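Local coordinates for protein dihydrofolate reductase, putative (Aspergillus flavus, PDB 6DRS) that probably reduces dihydrofolate to tetrahydrofolate with NADPH, and binds NADP together with a diaminoquinazoline antifolate inhibitor, at residues T14-R19 with F193-F198; K79-I84 with D128-S133. All coordinates share one frame; numbering follows the deposited sequence.

How the contacts relate
Both contacts reach the same large sheet, on opposite sides of the chain's centre, with centres about 29 Å apart. Contact 1 lies toward the surface and is partly buried. Contact 2 is buried. Their chemistry differs: contact 2 is a pair of neighbouring parallel strands, contact 1 is not a strand pair. Residues 14-19 and 193-198 share no direct hydrogen bond and meet mainly through side chains and one water. Residues 79-84 and 128-133 are joined by a ladder of backbone bonds. Both touch the NADP, contact 1 at the nicotinamide ribose through Thr197 and contact 2 at the adenine through Ser133. Contact 2 also brings Arg80 to the inhibitor.

Contact 1 of 2, residues T14-R19 with F193-F198; sequences TPIPTR and FECDTF. With NAP (NADP nicotinamide-adenine-dinucleotide phosphate), chain H.
The nearest CA atoms across the contact are those of Thr14 and Phe193, 7.1 Å apart, too far for strand pairing. Residues 14-17 are the end of strand 7-17. Residues 193-196 form a loop that leads into the short strand 197-198, which carries Thr197 of the NADP pocket. The contact joins these two parts of the fold. Strand 22-27 lies between strand 7-17 and strand 197-198 and pairs antiparallel with both. Asp196 and Thr197 both face Gly27 in a classic beta bulge.

No direct hydrogen bond crosses the contact. One water does the bridging. It donates to Thr14 OG1 and to Pro15 O, and accepts from Phe193 N at 2.9 Å. Thr14 OG1 is also hydrogen-bonded to Val181 O. This hydroxyl sits at the edge of the Phe193 ring, in its plane, with OG1 3.6 Å from CD2. The two side chains cross at about a right angle. With OG1 anti to the backbone N (chi1 -168°), the methyl CG2 is left to meet Cys195 SG at 3.8 Å.

Ile16 supplies the apolar centre. Its CD1 methyl lies 3.7 Å from Cys195 SG and equally near Phe193 O. The same methyl meets the edge of the Phe198 ring, 3.7 Å from CE2. Ile16 also touches Val192, and the Phe193 ring makes a cation-pi contact with Lys183.

At the far end, Thr197 OG1 donates to Asp196 OD1 at 2.8 Å, on the anti side of the carboxylate. The other oxygen, OD2, takes the backbone N-H of Asn29. Thr197 CG2 rests 3.8 Å from O5D of the NADP.

Phe193 N and Pro15 O are too far apart to bond directly. The water spans them and gives both a partner without strand pairing. No charged pair joins the two segments.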
loop_
_atom_site.group_PDB
_atom_site.type_symbol
_atom_site.label_atom_id
_atom_site.label_comp_id
_atom_site.label_asym_id
_atom_site.label_seq_id
_atom_site.Cartn_x
_atom_site.Cartn_y
_atom_site.Cartn_z
ATOM N N THR A 14 -6.710 0.122 12.290
ATOM C CA THR A 14 -7.849 0.271 13.196
ATOM C C THR A 14 -7.340 0.201 14.651
ATOM O O THR A 14 -6.524 -0.697 14.990
ATOM C CB THR A 14 -8.976 -0.708 12.849
ATOM O OG1 THR A 14 -10.100 -0.264 13.604
ATOM C CG2 THR A 14 -8.665 -2.161 13.147
ATOM N N PRO A 15 -7.749 1.172 15.507
ATOM C CA PRO A 15 -7.223 1.158 16.885
ATOM C C PRO A 15 -7.896 0.097 17.771
ATOM O O PRO A 15 -9.142 -0.043 17.767
ATOM C CB PRO A 15 -7.469 2.569 17.420
ATOM C CG PRO A 15 -8.673 3.021 16.659
ATOM C CD PRO A 15 -8.481 2.422 15.278
ATOM N N ILE A 16 -7.059 -0.640 18.487
ATOM C CA ILE A 16 -7.491 -1.637 19.475
ATOM C C ILE A 16 -6.887 -1.287 20.839
ATOM O O ILE A 16 -5.719 -1.588 21.130
ATOM C CB ILE A 16 -7.122 -3.060 19.030
ATOM C CG1 ILE A 16 -7.632 -3.338 17.613
ATOM C CG2 ILE A 16 -7.655 -4.081 20.029
ATOM C CD1 ILE A 16 -6.887 -4.447 16.920
ATOM N N PRO A 17 -7.686 -0.636 21.692
ATOM C CA PRO A 17 -7.133 -0.265 23.018
ATOM C C PRO A 17 -6.909 -1.555 23.814
ATOM O O PRO A 17 -7.804 -2.380 23.884
ATOM C CB PRO A 17 -8.245 0.570 23.666
ATOM C CG PRO A 17 -9.039 1.085 22.481
ATOM C CD PRO A 17 -9.041 -0.089 21.517
ATOM N N THR A 18 -5.705 -1.753 24.314
ATOM C CA THR A 18 -5.482 -2.806 25.291
ATOM C C THR A 18 -5.045 -2.147 26.606
ATOM O O THR A 18 -4.789 -0.931 26.618
ATOM C CB THR A 18 -4.449 -3.808 24.778
ATOM O OG1 THR A 18 -3.188 -3.149 24.868
ATOM C CG2 THR A 18 -4.710 -4.220 23.347
ATOM N N ARG A 19 -4.941 -2.922 27.690
ATOM C CA ARG A 19 -4.526 -2.366 28.986
ATOM C C ARG A 19 -3.197 -1.607 28.834
ATOM O O ARG A 19 -3.073 -0.492 29.322
ATOM C CB ARG A 19 -4.469 -3.450 30.071
ATOM C CG ARG A 19 -5.010 -3.001 31.425
ATOM C CD ARG A 19 -4.592 -3.848 32.619
ATOM N NE ARG A 19 -3.140 -3.979 32.736
ATOM C CZ ARG A 19 -2.330 -3.183 33.440
ATOM N NH1 ARG A 19 -2.819 -2.260 34.252
ATOM N NH2 ARG A 19 -1.021 -3.312 33.323
ATOM N N PHE A 193 -12.489 -3.831 16.025
ATOM C CA PHE A 193 -12.334 -4.945 15.060
ATOM C C PHE A 193 -11.355 -5.981 15.618
ATOM O O PHE A 193 -10.320 -5.642 16.184
ATOM C CB PHE A 193 -11.810 -4.471 13.696
ATOM C CG PHE A 193 -12.833 -3.808 12.810
ATOM C CD1 PHE A 193 -13.834 -4.546 12.203
ATOM C CD2 PHE A 193 -12.792 -2.433 12.578
ATOM C CE1 PHE A 193 -14.772 -3.931 11.381
ATOM C CE2 PHE A 193 -13.739 -1.819 11.773
ATOM C CZ PHE A 193 -14.732 -2.566 11.177
ATOM N N GLU A 194 -11.686 -7.246 15.412
ATOM C CA GLU A 194 -10.774 -8.341 15.727
ATOM C C GLU A 194 -9.664 -8.400 14.666
ATOM O O GLU A 194 -9.963 -8.434 13.484
ATOM C CB GLU A 194 -11.579 -9.640 15.744
ATOM C CG GLU A 194 -10.712 -10.867 15.932
ATOM C CD GLU A 194 -11.441 -12.204 15.956
ATOM O OE1 GLU A 194 -12.687 -12.246 15.826
ATOM O OE2 GLU A 194 -10.741 -13.206 16.079
ATOM N N CYS A 195 -8.402 -8.494 15.097
ATOM C CA CYS A 195 -7.248 -8.512 14.191
ATOM C C CYS A 195 -6.222 -9.545 14.682
ATOM O O CYS A 195 -6.044 -9.681 15.892
ATOM C CB CYS A 195 -6.581 -7.142 14.175
ATOM S SG CYS A 195 -7.662 -5.828 13.545
ATOM N N ASP A 196 -5.556 -10.276 13.789
ATOM C CA ASP A 196 -4.455 -11.167 14.228
ATOM C C ASP A 196 -3.122 -10.583 13.759
ATOM O O ASP A 196 -2.049 -11.111 14.093
ATOM C CB ASP A 196 -4.615 -12.613 13.743
ATOM C CG ASP A 196 -4.900 -12.740 12.252
ATOM O OD1 ASP A 196 -4.440 -11.880 11.500
ATOM O OD2 ASP A 196 -5.607 -13.682 11.855
ATOM N N THR A 197 -3.195 -9.491 12.987
ATOM C CA THR A 197 -1.980 -8.838 12.445
ATOM C C THR A 197 -2.057 -7.344 12.762
ATOM O O THR A 197 -3.116 -6.757 12.600
ATOM C CB THR A 197 -1.849 -9.101 10.937
ATOM O OG1 THR A 197 -2.171 -10.475 10.709
ATOM C CG2 THR A 197 -0.473 -8.766 10.399
ATOM N N PHE A 198 -0.936 -6.775 13.222
ATOM C CA PHE A 198 -0.850 -5.403 13.722
ATOM C C PHE A 198 0.334 -4.700 13.053
ATOM O O PHE A 198 1.346 -5.333 12.707
ATOM C CB PHE A 198 -0.717 -5.398 15.254
ATOM C CG PHE A 198 -1.739 -6.279 15.929
ATOM C CD1 PHE A 198 -1.499 -7.638 16.108
ATOM C CD2 PHE A 198 -2.962 -5.771 16.342
ATOM C CE1 PHE A 198 -2.468 -8.466 16.673
ATOM C CE2 PHE A 198 -3.921 -6.597 16.915
ATOM C CZ PHE A 198 -3.677 -7.944 17.081
HETATM P PA NAP H . 3.401 -10.185 4.948
HETATM O O1A NAP H . 2.464 -9.624 3.916
HETATM O O2A NAP H . 4.446 -9.466 5.720
HETATM O O5B NAP H . 4.101 -11.499 4.296
HETATM C C5B NAP H . 4.851 -12.471 5.050
HETATM C C4B NAP H . 5.602 -13.280 4.014
HETATM O O4B NAP H . 6.539 -12.431 3.348
HETATM C C3B NAP H . 6.453 -14.401 4.592
HETATM O O3B NAP H . 5.667 -15.589 4.776
HETATM C C2B NAP H . 7.511 -14.569 3.517
HETATM O O2B NAP H . 6.939 -15.186 2.366
HETATM C C1B NAP H . 7.749 -13.145 3.050
HETATM N N9A NAP H . 8.822 -12.523 3.804
HETATM C C8A NAP H . 8.571 -11.819 4.919
HETATM N N7A NAP H . 9.728 -11.345 5.427
HETATM C C5A NAP H . 10.738 -11.740 4.622
HETATM C C6A NAP H . 12.208 -11.563 4.611
HETATM N N6A NAP H . 12.756 -10.832 5.591
HETATM N N1A NAP H . 12.954 -12.114 3.628
HETATM C C2A NAP H . 12.338 -12.823 2.664
HETATM N N3A NAP H . 10.993 -13.023 2.618
HETATM C C4A NAP H . 10.140 -12.528 3.550
HETATM O O3 NAP H . 2.422 -11.039 5.953
HETATM P PN NAP H . 1.747 -10.586 7.366
HETATM O O1N NAP H . 2.663 -9.771 8.179
HETATM O O2N NAP H . 1.206 -11.903 7.878
HETATM O O5D NAP H . 0.515 -9.693 6.875
HETATM C C5D NAP H . -0.478 -10.229 6.037
HETATM C C4D NAP H . -1.752 -9.705 6.664
HETATM O O4D NAP H . -1.644 -8.284 6.766
HETATM C C3D NAP H . -3.022 -10.002 5.902
HETATM O O3D NAP H . -4.066 -10.207 6.890
HETATM C C2D NAP H . -3.248 -8.725 5.138
HETATM O O2D NAP H . -4.612 -8.566 4.840
HETATM C C1D NAP H . -2.754 -7.671 6.105
HETATM N N1N NAP H . -2.361 -6.418 5.426
HETATM C C2N NAP H . -3.030 -5.288 5.752
HETATM C C3N NAP H . -2.737 -4.053 5.136
HETATM C C7N NAP H . -3.502 -2.794 5.539
HETATM O O7N NAP H . -3.183 -1.688 5.091
HETATM N N7N NAP H . -4.532 -2.929 6.395
HETATM C C4N NAP H . -1.748 -4.029 4.132
HETATM C C5N NAP H . -1.086 -5.218 3.819
HETATM C C6N NAP H . -1.413 -6.412 4.464
HETATM P P2B NAP H . 7.077 -16.769 2.111
HETATM O O1X NAP H . 6.253 -17.441 3.201
HETATM O O2X NAP H . 6.348 -16.949 0.795
HETATM O O3X NAP H . 8.562 -16.900 2.255
HETATM O O HOH W 1 -11.171 -1.224 16.081
#

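Contact 2 of 2, residues K79-I84 with D128-S133. With NAP (NADP nicotinamide-adenine-dinucleotide phosphate), chain H.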
loop_
_atom_site.group_PDB
_atom_site.type_symbol
_atom_site.label_atom_id
_atom_site.label_comp_id
_atom_site.label_asym_id
_atom_site.label_seq_id
_atom_site.Cartn_x
_atom_site.Cartn_y
_atom_site.Cartn_z
ATOM N N LYS A 79 -1.086 -1.472 -13.436
ATOM C CA LYS A 79 -0.596 -0.120 -13.635
ATOM C C LYS A 79 0.456 0.212 -12.590
ATOM O O LYS A 79 0.801 1.393 -12.427
ATOM C CB LYS A 79 -1.717 0.923 -13.621
ATOM C CG LYS A 79 -2.616 0.864 -14.841
ATOM C CD LYS A 79 -3.782 1.786 -14.787
ATOM C CE LYS A 79 -4.734 1.477 -15.924
ATOM N NZ LYS A 79 -5.444 2.709 -16.333
ATOM N N ARG A 80 0.970 -0.815 -11.928
ATOM C CA ARG A 80 2.096 -0.626 -11.041
ATOM C C ARG A 80 3.093 -1.780 -11.233
ATOM O O ARG A 80 2.773 -2.797 -11.829
ATOM C CB ARG A 80 1.607 -0.584 -9.592
ATOM C CG ARG A 80 1.014 0.753 -9.164
ATOM C CD ARG A 80 -0.120 0.542 -8.186
ATOM N NE ARG A 80 -1.284 -0.097 -8.801
ATOM C CZ ARG A 80 -2.430 -0.388 -8.177
ATOM N NH1 ARG A 80 -2.631 -0.037 -6.911
ATOM N NH2 ARG A 80 -3.382 -1.026 -8.837
ATOM N N ILE A 81 4.288 -1.619 -10.730
ATOM C CA ILE A 81 5.237 -2.726 -10.642
ATOM C C ILE A 81 5.005 -3.413 -9.283
ATOM O O ILE A 81 5.101 -2.767 -8.235
ATOM C CB ILE A 81 6.671 -2.159 -10.739
ATOM C CG1 ILE A 81 6.912 -1.490 -12.097
ATOM C CG2 ILE A 81 7.710 -3.230 -10.427
ATOM C CD1 ILE A 81 7.971 -0.412 -12.078
ATOM N N ASN A 82 4.618 -4.679 -9.304
ATOM C CA ASN A 82 4.359 -5.411 -8.102
ATOM C C ASN A 82 5.637 -6.154 -7.733
ATOM O O ASN A 82 6.227 -6.840 -8.576
ATOM C CB ASN A 82 3.203 -6.385 -8.296
ATOM C CG ASN A 82 1.877 -5.700 -8.539
ATOM O OD1 ASN A 82 0.969 -5.839 -7.727
ATOM N ND2 ASN A 82 1.723 -5.008 -9.664
ATOM N N VAL A 83 6.105 -5.969 -6.506
ATOM C CA VAL A 83 7.348 -6.622 -6.103
ATOM C C VAL A 83 7.063 -7.524 -4.900
ATOM O O VAL A 83 6.788 -7.018 -3.807
ATOM C CB VAL A 83 8.476 -5.616 -5.803
ATOM C CG1 VAL A 83 9.786 -6.344 -5.513
ATOM C CG2 VAL A 83 8.652 -4.617 -6.937
ATOM N N ILE A 84 7.108 -8.839 -5.111
ATOM C CA ILE A 84 6.675 -9.812 -4.089
ATOM C C ILE A 84 7.911 -10.346 -3.363
ATOM O O ILE A 84 8.786 -10.932 -3.999
ATOM C CB ILE A 84 5.828 -10.948 -4.699
ATOM C CG1 ILE A 84 4.545 -10.425 -5.348
ATOM C CG2 ILE A 84 5.523 -12.012 -3.646
ATOM C CD1 ILE A 84 4.601 -10.239 -6.846
ATOM N N ASP A 128 3.744 -4.672 -14.113
ATOM C CA ASP A 128 4.730 -5.721 -14.031
ATOM C C ASP A 128 4.641 -6.419 -12.660
ATOM O O ASP A 128 4.095 -5.852 -11.704
ATOM C CB ASP A 128 6.135 -5.162 -14.229
ATOM C CG ASP A 128 7.171 -6.215 -14.610
ATOM O OD1 ASP A 128 6.776 -7.300 -15.094
ATOM O OD2 ASP A 128 8.366 -5.954 -14.394
ATOM N N ALA A 129 5.223 -7.620 -12.557
ATOM C CA ALA A 129 5.401 -8.301 -11.277
ATOM C C ALA A 129 6.764 -8.975 -11.266
ATOM O O ALA A 129 7.118 -9.637 -12.233
ATOM C CB ALA A 129 4.307 -9.301 -11.051
ATOM N N ILE A 130 7.499 -8.794 -10.181
ATOM C CA ILE A 130 8.773 -9.456 -9.999
ATOM C C ILE A 130 8.886 -9.964 -8.552
ATOM O O ILE A 130 8.249 -9.430 -7.637
ATOM C CB ILE A 130 9.931 -8.520 -10.367
ATOM C CG1 ILE A 130 10.076 -7.391 -9.353
ATOM C CG2 ILE A 130 9.723 -7.967 -11.763
ATOM C CD1 ILE A 130 10.949 -6.242 -9.842
ATOM N N VAL A 131 9.736 -10.968 -8.347
ATOM C CA VAL A 131 9.834 -11.646 -7.051
ATOM C C VAL A 131 11.269 -11.502 -6.553
ATOM O O VAL A 131 12.149 -11.776 -7.302
ATOM C CB VAL A 131 9.473 -13.133 -7.211
ATOM C CG1 VAL A 131 9.594 -13.883 -5.888
ATOM C CG2 VAL A 131 8.105 -13.328 -7.852
ATOM N N SER A 132 11.474 -11.061 -5.315
ATOM C CA SER A 132 12.786 -10.838 -4.742
ATOM C C SER A 132 12.895 -11.609 -3.429
ATOM O O SER A 132 11.878 -12.000 -2.848
ATOM C CB SER A 132 13.020 -9.366 -4.472
ATOM O OG SER A 132 12.599 -8.597 -5.593
ATOM N N SER A 133 14.125 -11.727 -2.946
ATOM C CA SER A 133 14.481 -12.580 -1.810
ATOM C C SER A 133 14.462 -11.775 -0.499
ATOM O O SER A 133 14.730 -12.309 0.591
ATOM C CB SER A 133 15.837 -13.179 -2.043
ATOM O OG SER A 133 16.819 -12.153 -2.029
HETATM P PA NAP H . 3.401 -10.185 4.948
HETATM O O1A NAP H . 2.464 -9.624 3.916
HETATM O O2A NAP H . 4.446 -9.466 5.720
HETATM O O5B NAP H . 4.101 -11.499 4.296
HETATM C C5B NAP H . 4.851 -12.471 5.050
HETATM C C4B NAP H . 5.602 -13.280 4.014
HETATM O O4B NAP H . 6.539 -12.431 3.348
HETATM C C3B NAP H . 6.453 -14.401 4.592
HETATM O O3B NAP H . 5.667 -15.589 4.776
HETATM C C2B NAP H . 7.511 -14.569 3.517
HETATM O O2B NAP H . 6.939 -15.186 2.366
HETATM C C1B NAP H . 7.749 -13.145 3.050
HETATM N N9A NAP H . 8.822 -12.523 3.804
HETATM C C8A NAP H . 8.571 -11.819 4.919
HETATM N N7A NAP H . 9.728 -11.345 5.427
HETATM C C5A NAP H . 10.738 -11.740 4.622
HETATM C C6A NAP H . 12.208 -11.563 4.611
HETATM N N6A NAP H . 12.756 -10.832 5.591
HETATM N N1A NAP H . 12.954 -12.114 3.628
HETATM C C2A NAP H . 12.338 -12.823 2.664
HETATM N N3A NAP H . 10.993 -13.023 2.618
HETATM C C4A NAP H . 10.140 -12.528 3.550
HETATM O O3 NAP H . 2.422 -11.039 5.953
HETATM P PN NAP H . 1.747 -10.586 7.366
HETATM O O1N NAP H . 2.663 -9.771 8.179
HETATM O O2N NAP H . 1.206 -11.903 7.878
HETATM O O5D NAP H . 0.515 -9.693 6.875
HETATM C C5D NAP H . -0.478 -10.229 6.037
HETATM C C4D NAP H . -1.752 -9.705 6.664
HETATM O O4D NAP H . -1.644 -8.284 6.766
HETATM C C3D NAP H . -3.022 -10.002 5.902
HETATM O O3D NAP H . -4.066 -10.207 6.890
HETATM C C2D NAP H . -3.248 -8.725 5.138
HETATM O O2D NAP H . -4.612 -8.566 4.840
HETATM C C1D NAP H . -2.754 -7.671 6.105
HETATM N N1N NAP H . -2.361 -6.418 5.426
HETATM C C2N NAP H . -3.030 -5.288 5.752
HETATM C C3N NAP H . -2.737 -4.053 5.136
HETATM C C7N NAP H . -3.502 -2.794 5.539
HETATM O O7N NAP H . -3.183 -1.688 5.091
HETATM N N7N NAP H . -4.532 -2.929 6.395
HETATM C C4N NAP H . -1.748 -4.029 4.132
HETATM C C5N NAP H . -1.086 -5.218 3.819
HETATM C C6N NAP H . -1.413 -6.412 4.464
HETATM P P2B NAP H . 7.077 -16.769 2.111
HETATM O O1X NAP H . 6.253 -17.441 3.201
HETATM O O2X NAP H . 6.348 -16.949 0.795
HETATM O O3X NAP H . 8.562 -16.900 2.255
#
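Ile81 pairs with Asp128 in a parallel strand pair of the central sheet of the dihydrofolate reductase fold. The short strand axes lie 4.4 Å apart at 18°.

On the face of Ile81, Val83, Asp128 and Ile130, the side chains of Val83 and Ile130 lie side by side and point the same way. Val83 CG2 fits against Ile130 CG1 at 3.9 Å. This CG1 sits between its backbone N and carbonyl carbon (chi1 70°). Ile130 CD1 touches the same methyl and lies more loosely by Ile81 CG2, at 4.5 Å. Val83 CG1 abuts Ser132 OG at 3.6 Å, a hydroxyl bonded to Asp141. Helix 135-146 packs here, and its Lys145 forms a salt bridge with Asp128.

On the other face, the small Ala129 lies beside two larger side chains, its CB 4.2 Å from Asn82 CB and 4.3 Å from Ile84 CD1. Val131 CG1 rests on Ile84 O at 3.6 Å.

Arg80 bonds to Thr48 and weakly to the inhibitor; Ser133 touches the adenine of the NADP.

Five backbone hydrogen bonds join the strands. Asp128 O also accepts from Asn82 ND2 at 3.2 Å. This amide, also bonded to Leu77 O, and Asn82 N come from opposite faces of the carbonyl plane.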